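Side-chain contacts in lysine/ornithine decarboxylase (Vibrio vulnificus, PDB 2PLJ), which catalyses the decarboxylation of lysine and ornithine, the latter to putrescine, with pyridoxal phosphate as cofactor: residues I198-A201 and K202-I206; F148-N152 and L153-E157; K160-R163 and D164-E167; K224-E227 and A228-C232. One frame throughout, in Å; residues are numbered along the deposited sequence.

Contact 1. Residues I198-A201 and K202-I206; sequences IETA and KEWNI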
loop_
_atom_site.group_PDB
_atom_site.type_symbol
_atom_site.label_atom_id
_atom_site.label_comp_id
_atom_site.label_asym_id
_atom_site.label_seq_id
_atom_site.Cartn_x
_atom_site.Cartn_y
_atom_site.Cartn_z
ATOM N N ILE A 198 -7.974 -36.138 -2.651
ATOM C CA ILE A 198 -7.823 -37.029 -1.494
ATOM C C ILE A 198 -7.469 -38.460 -1.974
ATOM O O ILE A 198 -6.562 -39.113 -1.431
ATOM C CB ILE A 198 -9.057 -36.978 -0.570
ATOM C CG1 ILE A 198 -9.147 -35.594 0.119
ATOM C CG2 ILE A 198 -9.008 -38.090 0.499
ATOM C CD1 ILE A 198 -10.468 -35.306 0.768
ATOM N N GLU A 199 -8.153 -38.909 -3.024
ATOM C CA GLU A 199 -7.819 -40.194 -3.638
ATOM C C GLU A 199 -6.380 -40.226 -4.199
ATOM O O GLU A 199 -5.683 -41.253 -4.067
ATOM C CB GLU A 199 -8.850 -40.584 -4.703
ATOM C CG GLU A 199 -8.937 -42.080 -4.917
ATOM C CD GLU A 199 -10.168 -42.500 -5.722
ATOM O OE1 GLU A 199 -11.206 -41.792 -5.652
ATOM O OE2 GLU A 199 -10.093 -43.541 -6.417
ATOM N N THR A 200 -5.951 -39.114 -4.815
ATOM C CA THR A 200 -4.593 -39.007 -5.364
ATOM C C THR A 200 -3.540 -38.992 -4.243
ATOM O O THR A 200 -2.487 -39.643 -4.372
ATOM C CB THR A 200 -4.436 -37.801 -6.326
ATOM O OG1 THR A 200 -5.429 -37.889 -7.352
ATOM C CG2 THR A 200 -3.074 -37.790 -6.990
ATOM N N ALA A 201 -3.841 -38.298 -3.142
ATOM C CA ALA A 201 -2.944 -38.274 -1.986
ATOM C C ALA A 201 -2.729 -39.700 -1.460
ATOM O O ALA A 201 -1.617 -40.074 -1.090
ATOM C CB ALA A 201 -3.511 -37.367 -0.885
ATOM N N LYS A 202 -3.789 -40.510 -1.446
ATOM C CA LYS A 202 -3.637 -41.907 -0.996
ATOM C C LYS A 202 -2.688 -42.684 -1.928
ATOM O O LYS A 202 -1.791 -43.394 -1.456
ATOM C CB LYS A 202 -4.977 -42.635 -0.883
ATOM C CG LYS A 202 -4.806 -44.032 -0.248
ATOM C CD LYS A 202 -6.054 -44.871 -0.347
ATOM C CE LYS A 202 -5.864 -46.219 0.352
ATOM N NZ LYS A 202 -7.182 -46.786 0.779
ATOM N N GLU A 203 -2.881 -42.512 -3.238
ATOM C CA GLU A 203 -2.032 -43.148 -4.249
ATOM C C GLU A 203 -0.578 -42.748 -4.029
ATOM O O GLU A 203 0.316 -43.598 -4.094
ATOM C CB GLU A 203 -2.477 -42.755 -5.660
ATOM C CG GLU A 203 -3.780 -43.416 -6.104
ATOM C CD GLU A 203 -4.434 -42.753 -7.328
ATOM O OE1 GLU A 203 -3.816 -41.863 -7.961
ATOM O OE2 GLU A 203 -5.583 -43.139 -7.659
ATOM N N TRP A 204 -0.366 -41.469 -3.715
ATOM C CA TRP A 204 0.975 -40.902 -3.546
ATOM C C TRP A 204 1.536 -41.033 -2.125
ATOM O O TRP A 204 2.612 -40.516 -1.836
ATOM C CB TRP A 204 1.005 -39.431 -4.013
ATOM C CG TRP A 204 0.751 -39.257 -5.493
ATOM C CD1 TRP A 204 0.703 -40.245 -6.461
ATOM C CD2 TRP A 204 0.520 -38.020 -6.174
ATOM N NE1 TRP A 204 0.460 -39.682 -7.695
ATOM C CE2 TRP A 204 0.352 -38.318 -7.547
ATOM C CE3 TRP A 204 0.474 -36.680 -5.758
ATOM C CZ2 TRP A 204 0.117 -37.317 -8.509
ATOM C CZ3 TRP A 204 0.231 -35.684 -6.711
ATOM C CH2 TRP A 204 0.057 -36.011 -8.076
ATOM N N ASN A 205 0.825 -41.759 -1.261
ATOM C CA ASN A 205 1.173 -41.888 0.165
ATOM C C ASN A 205 1.424 -40.547 0.877
ATOM O O ASN A 205 2.408 -40.387 1.606
ATOM C CB ASN A 205 2.355 -42.844 0.360
ATOM C CG ASN A 205 2.049 -44.229 -0.115
ATOM O OD1 ASN A 205 0.976 -44.770 0.173
ATOM N ND2 ASN A 205 2.985 -44.830 -0.844
ATOM N N ILE A 206 0.518 -39.602 0.645
ATOM C CA ILE A 206 0.567 -38.273 1.295
ATOM C C ILE A 206 -0.621 -38.200 2.237
ATOM O O ILE A 206 -1.749 -38.437 1.816
ATOM C CB ILE A 206 0.525 -37.107 0.273
ATOM C CG1 ILE A 206 1.746 -37.173 -0.664
ATOM C CG2 ILE A 206 0.352 -35.725 1.016
ATOM C CD1 ILE A 206 1.625 -36.265 -1.921
#
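Thr200 lays its methyl over the indole of Trp204, one helical turn further on. CG2 of Thr200 sits 3.5 Å from the centroid of the six-membered ring of Trp204 and only 10° off the ring normal, a CH-pi contact over the middle of the face. With chi1 of -55°, Thr200 holds CG2 anti to its own backbone N, where it meets the ring, while OG1 lies beside that N and bonds to Val196 O. Thr200 O lies over the same indole, 3.4 Å from Trp204 CG. That oxygen also accepts from Trp204 N at 2.9 Å. Lys160 makes a cation-pi contact with the indole, and Leu156 of helix 153-157 packs against it. Beyond Trp204 the chain turns: Ile206 N reaches back to Ala201 O at 2.8 Å in an almost straight bond (177°), and Asn205 N bonds to Lys202 O at 3.1 Å. Ala201 CB and Ile206 CB come within 4.2 Å of each other. Asn205, with positive phi, is the C-prime residue of a Schellman motif that closes helix 191-203 and leads into strand 207-212 of the beta/alpha barrel.

Contact 2. Residues F148-N152 and L153-E157; sequences FVVDN and LNELE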
loop_
_atom_site.group_PDB
_atom_site.type_symbol
_atom_site.label_atom_id
_atom_site.label_comp_id
_atom_site.label_asym_id
_atom_site.label_seq_id
_atom_site.Cartn_x
_atom_site.Cartn_y
_atom_site.Cartn_z
ATOM N N PHE A 148 -0.010 -28.153 6.039
ATOM C CA PHE A 148 -0.064 -27.247 4.878
ATOM C C PHE A 148 -1.415 -27.414 4.205
ATOM O O PHE A 148 -2.122 -28.397 4.468
ATOM C CB PHE A 148 1.033 -27.561 3.864
ATOM C CG PHE A 148 2.420 -27.334 4.400
ATOM C CD1 PHE A 148 3.013 -26.059 4.304
ATOM C CD2 PHE A 148 3.115 -28.374 5.029
ATOM C CE1 PHE A 148 4.277 -25.810 4.829
ATOM C CE2 PHE A 148 4.389 -28.156 5.544
ATOM C CZ PHE A 148 4.979 -26.876 5.462
ATOM N N VAL A 149 -1.742 -26.471 3.322
ATOM C CA VAL A 149 -3.014 -26.506 2.605
ATOM C C VAL A 149 -2.747 -26.757 1.127
ATOM O O VAL A 149 -1.776 -26.203 0.558
ATOM C CB VAL A 149 -3.762 -25.132 2.761
ATOM C CG1 VAL A 149 -4.876 -24.963 1.675
ATOM C CG2 VAL A 149 -4.298 -24.934 4.197
ATOM N N VAL A 150 -3.608 -27.554 0.499
ATOM C CA VAL A 150 -3.633 -27.664 -0.958
ATOM C C VAL A 150 -5.050 -27.485 -1.457
ATOM O O VAL A 150 -6.000 -27.825 -0.752
ATOM C CB VAL A 150 -3.031 -28.994 -1.467
ATOM C CG1 VAL A 150 -1.565 -29.104 -1.028
ATOM C CG2 VAL A 150 -3.857 -30.207 -0.995
ATOM N N ASP A 151 -5.187 -26.952 -2.665
ATOM C CA ASP A 151 -6.503 -26.899 -3.316
ATOM C C ASP A 151 -6.469 -27.360 -4.776
ATOM O O ASP A 151 -7.443 -27.171 -5.534
ATOM C CB ASP A 151 -7.113 -25.501 -3.153
ATOM C CG ASP A 151 -6.477 -24.442 -4.076
ATOM O OD1 ASP A 151 -5.580 -24.770 -4.904
ATOM O OD2 ASP A 151 -6.907 -23.272 -3.957
ATOM N N ASN A 152 -5.362 -27.978 -5.175
ATOM C CA ASN A 152 -5.250 -28.479 -6.526
ATOM C C ASN A 152 -4.140 -29.534 -6.656
ATOM O O ASN A 152 -3.276 -29.662 -5.771
ATOM C CB ASN A 152 -5.115 -27.311 -7.531
ATOM C CG ASN A 152 -3.734 -26.681 -7.517
ATOM O OD1 ASN A 152 -2.776 -27.297 -7.985
ATOM N ND2 ASN A 152 -3.629 -25.445 -7.015
ATOM N N LEU A 153 -4.189 -30.288 -7.753
ATOM C CA LEU A 153 -3.275 -31.400 -7.957
ATOM C C LEU A 153 -1.831 -30.959 -8.207
ATOM O O LEU A 153 -0.889 -31.684 -7.844
ATOM C CB LEU A 153 -3.787 -32.315 -9.079
ATOM C CG LEU A 153 -5.011 -33.168 -8.688
ATOM C CD1 LEU A 153 -5.612 -33.913 -9.912
ATOM C CD2 LEU A 153 -4.684 -34.180 -7.572
ATOM N N ASN A 154 -1.665 -29.790 -8.823
ATOM C CA ASN A 154 -0.342 -29.210 -9.084
ATOM C C ASN A 154 0.357 -28.948 -7.741
ATOM O O ASN A 154 1.521 -29.278 -7.552
ATOM C CB ASN A 154 -0.514 -27.929 -9.903
ATOM C CG ASN A 154 0.796 -27.185 -10.160
ATOM O OD1 ASN A 154 1.314 -26.469 -9.289
ATOM N ND2 ASN A 154 1.287 -27.276 -11.401
ATOM N N GLU A 155 -0.381 -28.368 -6.808
ATOM C CA GLU A 155 0.125 -28.148 -5.458
ATOM C C GLU A 155 0.406 -29.478 -4.730
ATOM O O GLU A 155 1.451 -29.637 -4.086
ATOM C CB GLU A 155 -0.844 -27.290 -4.655
ATOM C CG GLU A 155 -0.204 -26.667 -3.409
ATOM C CD GLU A 155 0.744 -25.495 -3.763
ATOM O OE1 GLU A 155 0.768 -25.061 -4.958
ATOM O OE2 GLU A 155 1.455 -25.030 -2.841
ATOM N N LEU A 156 -0.531 -30.415 -4.822
ATOM C CA LEU A 156 -0.348 -31.717 -4.168
ATOM C C LEU A 156 0.990 -32.357 -4.581
ATOM O O LEU A 156 1.711 -32.913 -3.736
ATOM C CB LEU A 156 -1.527 -32.658 -4.499
ATOM C CG LEU A 156 -1.439 -34.023 -3.797
ATOM C CD1 LEU A 156 -1.575 -33.862 -2.275
ATOM C CD2 LEU A 156 -2.461 -35.006 -4.400
ATOM N N GLU A 157 1.316 -32.277 -5.876
ATOM C CA GLU A 157 2.548 -32.871 -6.421
ATOM C C GLU A 157 3.790 -32.353 -5.687
ATOM O O GLU A 157 4.774 -33.097 -5.520
ATOM C CB GLU A 157 2.650 -32.612 -7.943
ATOM C CG GLU A 157 3.812 -33.324 -8.666
ATOM C CD GLU A 157 5.169 -32.587 -8.533
ATOM O OE1 GLU A 157 5.227 -31.423 -8.051
ATOM O OE2 GLU A 157 6.199 -33.184 -8.917
#
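With chi1 at 75°, Asn152 holds CG between its backbone N and carbonyl carbon, and chi2 of 71° turns OD1 over the first turn of helix 153-157, where Glu155 N donates to it. This is the N-cap bond, 2.9 Å from Glu155 N to Asn152 OD1 with an N-H...O angle of 161°; the donor stands well above the amide plane and not on a lone pair. The other end of the amide is held as well: Asn152 ND2 donates to Asp151 OD1 at 3.0 Å, which together with the cap fixes which end of the amide is which. Asn152 O accepts from Leu156 N at 3.0 Å and so starts the regular helical bonding. Glu155 CG, anti to its backbone N, lies 3.7 Å from Val150 CG1, packing the aliphatic base of the acid against the last residue of strand 147-150; a bend at chi2 then turns the carboxylate away. Its plane is nearly perpendicular to the Asn152 amide, and its oxygens form salt bridges with Lys158 and Lys132. Next to the cap, Asn154 OD1 bonds to Asn376 of the second subunit, placing this strand-to-helix turn of the barrel at the dimer interface. The cap supplies an acceptor to an amide of the first turn that has no earlier helical carbonyl, while the two lysines probably favour the ionised form of the buried Glu155.

Contact 3. Residues K160-R163 and D164-E167; sequences KAYR and DDVE
Tyr162 and Val166 make the tight side of a type I beta turn, residues 162-165, in the loop from helix 153-157 to strand 167-171, one of the helix-to-strand returns of the beta/alpha barrel. Tyr162 CB meets Val166 CG1 at 3.9 Å, and both methyls of Val166 lie against the Tyr162 carbonyl, CG2 coming within 3.6 Å of Tyr162 O. The same oxygen accepts from Asp165 N at 2.8 Å, the donor standing 44° above the carbonyl plane, and takes a longer, weak bond from Val166 N. Both side chains are buried: Tyr162 packs on Ile137 and Leu141 of helix 134-143, its hydroxyl bonding to Asp134 and Arg138, and Val166 lies on Phe148 and Phe159. The solvent side is looser. Asp164 and Asp165 are exposed, and Asp165 OD2 comes no nearer the Tyr162 ring than 4.5 Å from CD2, at the edge and near its plane. Arg163 and Asp164 carry opposite charges without pairing, with Arg163 NE 5.7 Å from Asp164 OD1. A bend at chi3 (52°) takes the Arg163 guanidinium back along the chain, where Lys160 O lies 3.3 Å above its plane, toward the rim, and Arg163 NE bonds to Trp204 O. Across the mouth of the turn a single water donates to two carbonyls, Arg163 O at 2.6 Å and Val166 O at 2.7 Å.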
loop_
_atom_site.group_PDB
_atom_site.type_symbol
_atom_site.label_atom_id
_atom_site.label_comp_id
_atom_site.label_asym_id
_atom_site.label_seq_id
_atom_site.Cartn_x
_atom_site.Cartn_y
_atom_site.Cartn_z
ATOM N N LYS A 160 5.140 -34.595 -2.762
ATOM C CA LYS A 160 5.703 -35.948 -2.930
ATOM C C LYS A 160 7.056 -36.061 -2.223
ATOM O O LYS A 160 7.344 -37.051 -1.518
ATOM C CB LYS A 160 5.848 -36.277 -4.415
ATOM C CG LYS A 160 4.523 -36.558 -5.114
ATOM C CD LYS A 160 4.805 -36.875 -6.575
ATOM C CE LYS A 160 3.606 -37.443 -7.285
ATOM N NZ LYS A 160 4.007 -38.046 -8.611
ATOM N N ALA A 161 7.888 -35.042 -2.424
ATOM C CA ALA A 161 9.239 -35.032 -1.878
ATOM C C ALA A 161 9.220 -34.907 -0.342
ATOM O O ALA A 161 10.235 -35.136 0.311
ATOM C CB ALA A 161 10.044 -33.894 -2.524
ATOM N N TYR A 162 8.056 -34.560 0.218
ATOM C CA TYR A 162 7.896 -34.316 1.662
ATOM C C TYR A 162 6.877 -35.247 2.318
ATOM O O TYR A 162 6.416 -34.971 3.430
ATOM C CB TYR A 162 7.531 -32.835 1.913
ATOM C CG TYR A 162 8.530 -31.917 1.269
ATOM C CD1 TYR A 162 8.218 -31.239 0.087
ATOM C CD2 TYR A 162 9.812 -31.773 1.804
ATOM C CE1 TYR A 162 9.168 -30.403 -0.545
ATOM C CE2 TYR A 162 10.762 -30.937 1.198
ATOM C CZ TYR A 162 10.439 -30.270 0.023
ATOM O OH TYR A 162 11.399 -29.491 -0.568
ATOM N N ARG A 163 6.554 -36.354 1.640
ATOM C CA ARG A 163 5.418 -37.185 2.055
ATOM C C ARG A 163 5.554 -37.781 3.459
ATOM O O ARG A 163 4.558 -38.080 4.112
ATOM C CB ARG A 163 5.175 -38.309 1.059
ATOM C CG ARG A 163 6.353 -39.255 0.938
ATOM C CD ARG A 163 5.926 -40.577 0.321
ATOM N NE ARG A 163 5.206 -40.374 -0.935
ATOM C CZ ARG A 163 5.793 -40.240 -2.123
ATOM N NH1 ARG A 163 7.123 -40.287 -2.226
ATOM N NH2 ARG A 163 5.047 -40.075 -3.215
ATOM N N ASP A 164 6.772 -37.984 3.911
ATOM C CA ASP A 164 7.014 -38.483 5.258
ATOM C C ASP A 164 6.827 -37.465 6.362
ATOM O O ASP A 164 6.764 -37.807 7.515
ATOM C CB ASP A 164 8.427 -39.030 5.389
ATOM C CG ASP A 164 8.647 -40.297 4.580
ATOM O OD1 ASP A 164 7.699 -40.925 4.161
ATOM O OD2 ASP A 164 9.793 -40.623 4.359
ATOM N N ASP A 165 6.744 -36.193 5.970
ATOM C CA ASP A 165 6.925 -35.085 6.894
ATOM C C ASP A 165 5.678 -34.231 7.132
ATOM O O ASP A 165 5.637 -33.489 8.057
ATOM C CB ASP A 165 8.043 -34.174 6.441
ATOM C CG ASP A 165 9.352 -34.885 6.261
ATOM O OD1 ASP A 165 9.618 -35.793 7.041
ATOM O OD2 ASP A 165 10.085 -34.520 5.322
ATOM N N VAL A 166 4.714 -34.330 6.253
ATOM C CA VAL A 166 3.589 -33.395 6.227
ATOM C C VAL A 166 2.214 -34.064 6.413
ATOM O O VAL A 166 2.043 -35.265 6.139
ATOM C CB VAL A 166 3.563 -32.577 4.886
ATOM C CG1 VAL A 166 4.899 -31.821 4.666
ATOM C CG2 VAL A 166 3.202 -33.473 3.701
ATOM N N GLU A 167 1.237 -33.272 6.859
ATOM C CA GLU A 167 -0.169 -33.652 6.708
ATOM C C GLU A 167 -0.903 -32.443 6.129
ATOM O O GLU A 167 -0.597 -31.307 6.474
ATOM C CB GLU A 167 -0.804 -34.111 8.023
ATOM C CG GLU A 167 -0.658 -33.121 9.176
ATOM C CD GLU A 167 -1.250 -33.619 10.502
ATOM O OE1 GLU A 167 -1.746 -34.764 10.556
ATOM O OE2 GLU A 167 -1.195 -32.864 11.495
HETATM O O HOH W 1 2.170 -36.992 4.026
#

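Contact 4. Residues K224-E227 and A228-C232; sequences KYVE and AIHTC
Four successive i to i+4 bonds carry helix 223-241 through these residues, from Ala228 N to Lys224 O up to Thr231 N to Glu227 O, the shortest being Ile229 N to Tyr225 O at 2.8 Å. On one flank Val226 and His230 lie side by side, pointing the same way. Val226 holds CG1 anti to its backbone N (chi1 177°), which sets that methyl 3.5 Å from His230 NE2. The imidazole leans over the preceding turn, so that Val226 O lies 3.3 Å above one face of the ring, toward its rim, while accepting from His230 N at 3.0 Å. On the buried flank Ile229 folds back along the carbonyl of Tyr225, its CG1 3.1 Å from Tyr225 O, and CD1 reaches Tyr225 CB at 4.4 Å. Ile229 and Tyr225 both pack against helix 267-278; the Tyr225 ring also meets Phe256 nearly parallel, and its hydroxyl bonds to Gly254 O. The Tyr225 side chain comes within about 6 Å of the bound putrescine-cofactor adduct. The side-chain contacts here are chiefly van der Waals, polar cohesion coming from the helix backbone, while the Tyr225 hydroxyl ties this turn to the loop after strand 249-251.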
loop_
_atom_site.group_PDB
_atom_site.type_symbol
_atom_site.label_atom_id
_atom_site.label_comp_id
_atom_site.label_asym_id
_atom_site.label_seq_id
_atom_site.Cartn_x
_atom_site.Cartn_y
_atom_site.Cartn_z
ATOM N N LYS A 224 -23.169 -18.621 5.772
ATOM C CA LYS A 224 -22.011 -19.023 4.940
ATOM C C LYS A 224 -21.208 -20.146 5.584
ATOM O O LYS A 224 -20.859 -21.149 4.912
ATOM C CB LYS A 224 -21.100 -17.835 4.620
ATOM C CG LYS A 224 -21.794 -16.765 3.783
ATOM C CD LYS A 224 -20.792 -15.791 3.216
ATOM C CE LYS A 224 -21.516 -14.722 2.419
ATOM N NZ LYS A 224 -20.580 -13.682 1.913
ATOM N N TYR A 225 -20.928 -19.999 6.880
ATOM C CA TYR A 225 -20.233 -21.050 7.631
ATOM C C TYR A 225 -21.034 -22.341 7.697
ATOM O O TYR A 225 -20.501 -23.445 7.481
ATOM C CB TYR A 225 -19.894 -20.589 9.046
ATOM C CG TYR A 225 -18.907 -19.431 9.092
ATOM C CD1 TYR A 225 -17.525 -19.653 9.204
ATOM C CD2 TYR A 225 -19.363 -18.109 9.018
ATOM C CE1 TYR A 225 -16.586 -18.567 9.246
ATOM C CE2 TYR A 225 -18.451 -17.012 9.052
ATOM C CZ TYR A 225 -17.084 -17.253 9.188
ATOM O OH TYR A 225 -16.233 -16.192 9.217
ATOM N N VAL A 226 -22.312 -22.201 8.027
ATOM C CA VAL A 226 -23.192 -23.367 8.153
ATOM C C VAL A 226 -23.201 -24.200 6.859
ATOM O O VAL A 226 -23.005 -25.411 6.911
ATOM C CB VAL A 226 -24.628 -22.922 8.526
ATOM C CG1 VAL A 226 -25.565 -24.123 8.588
ATOM C CG2 VAL A 226 -24.601 -22.166 9.871
ATOM N N GLU A 227 -23.413 -23.552 5.712
ATOM C CA GLU A 227 -23.489 -24.269 4.435
ATOM C C GLU A 227 -22.170 -24.960 4.115
ATOM O O GLU A 227 -22.174 -26.099 3.624
ATOM C CB GLU A 227 -23.870 -23.351 3.268
ATOM C CG GLU A 227 -25.264 -22.709 3.328
ATOM C CD GLU A 227 -25.678 -22.081 1.989
ATOM O OE1 GLU A 227 -24.780 -21.626 1.229
ATOM O OE2 GLU A 227 -26.894 -22.028 1.701
ATOM N N ALA A 228 -21.060 -24.262 4.382
ATOM C CA ALA A 228 -19.722 -24.815 4.193
ATOM C C ALA A 228 -19.503 -26.041 5.071
ATOM O O ALA A 228 -18.976 -27.054 4.615
ATOM C CB ALA A 228 -18.636 -23.738 4.463
ATOM N N ILE A 229 -19.924 -25.951 6.327
ATOM C CA ILE A 229 -19.736 -27.053 7.276
ATOM C C ILE A 229 -20.518 -28.310 6.832
ATOM O O ILE A 229 -19.968 -29.437 6.804
ATOM C CB ILE A 229 -20.093 -26.625 8.716
ATOM C CG1 ILE A 229 -19.058 -25.586 9.228
ATOM C CG2 ILE A 229 -20.156 -27.848 9.646
ATOM C CD1 ILE A 229 -19.511 -24.776 10.450
ATOM N N HIS A 230 -21.771 -28.103 6.425
ATOM C CA HIS A 230 -22.569 -29.210 5.890
ATOM C C HIS A 230 -21.864 -29.837 4.686
ATOM O O HIS A 230 -21.745 -31.049 4.614
ATOM C CB HIS A 230 -23.954 -28.753 5.451
ATOM C CG HIS A 230 -24.851 -28.322 6.570
ATOM N ND1 HIS A 230 -24.827 -28.902 7.822
ATOM C CD2 HIS A 230 -25.852 -27.405 6.600
ATOM C CE1 HIS A 230 -25.748 -28.336 8.585
ATOM N NE2 HIS A 230 -26.383 -27.424 7.866
ATOM N N THR A 231 -21.354 -29.009 3.768
ATOM C CA THR A 231 -20.698 -29.555 2.579
ATOM C C THR A 231 -19.446 -30.362 2.917
ATOM O O THR A 231 -19.277 -31.492 2.433
ATOM C CB THR A 231 -20.433 -28.477 1.539
ATOM O OG1 THR A 231 -21.704 -28.029 1.048
ATOM C CG2 THR A 231 -19.646 -29.050 0.352
ATOM N N CYS A 232 -18.616 -29.807 3.799
ATOM C CA CYS A 232 -17.441 -30.516 4.283
ATOM C C CYS A 232 -17.815 -31.837 4.955
ATOM O O CYS A 232 -17.142 -32.852 4.732
ATOM C CB CYS A 232 -16.617 -29.625 5.214
ATOM S SG CYS A 232 -15.849 -28.315 4.248
#

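In the fold
Along the chain the order is contact 2, contact 3, contact 1, contact 4, all in the parallel beta/alpha barrel. Contact 2 opens the beta-alpha-beta unit of strands 147-150 and 167-171, and contact 3 closes its return loop; their centres are 12 Å apart, and Phe148 N probably bonds to Glu167 O. Contact 1, on the next helix, touches both, its centre 11 Å from each of theirs; Thr200 packs on Leu153 of contact 2. These three thus form one connected patch of the barrel wall. Contact 4, on helix 223-241, stands apart, 21 to 29 Å away between centres. The side chains of Tyr225 in contact 4 and Val149 in contact 2 come within about 6 and 7 Å of the bound adduct.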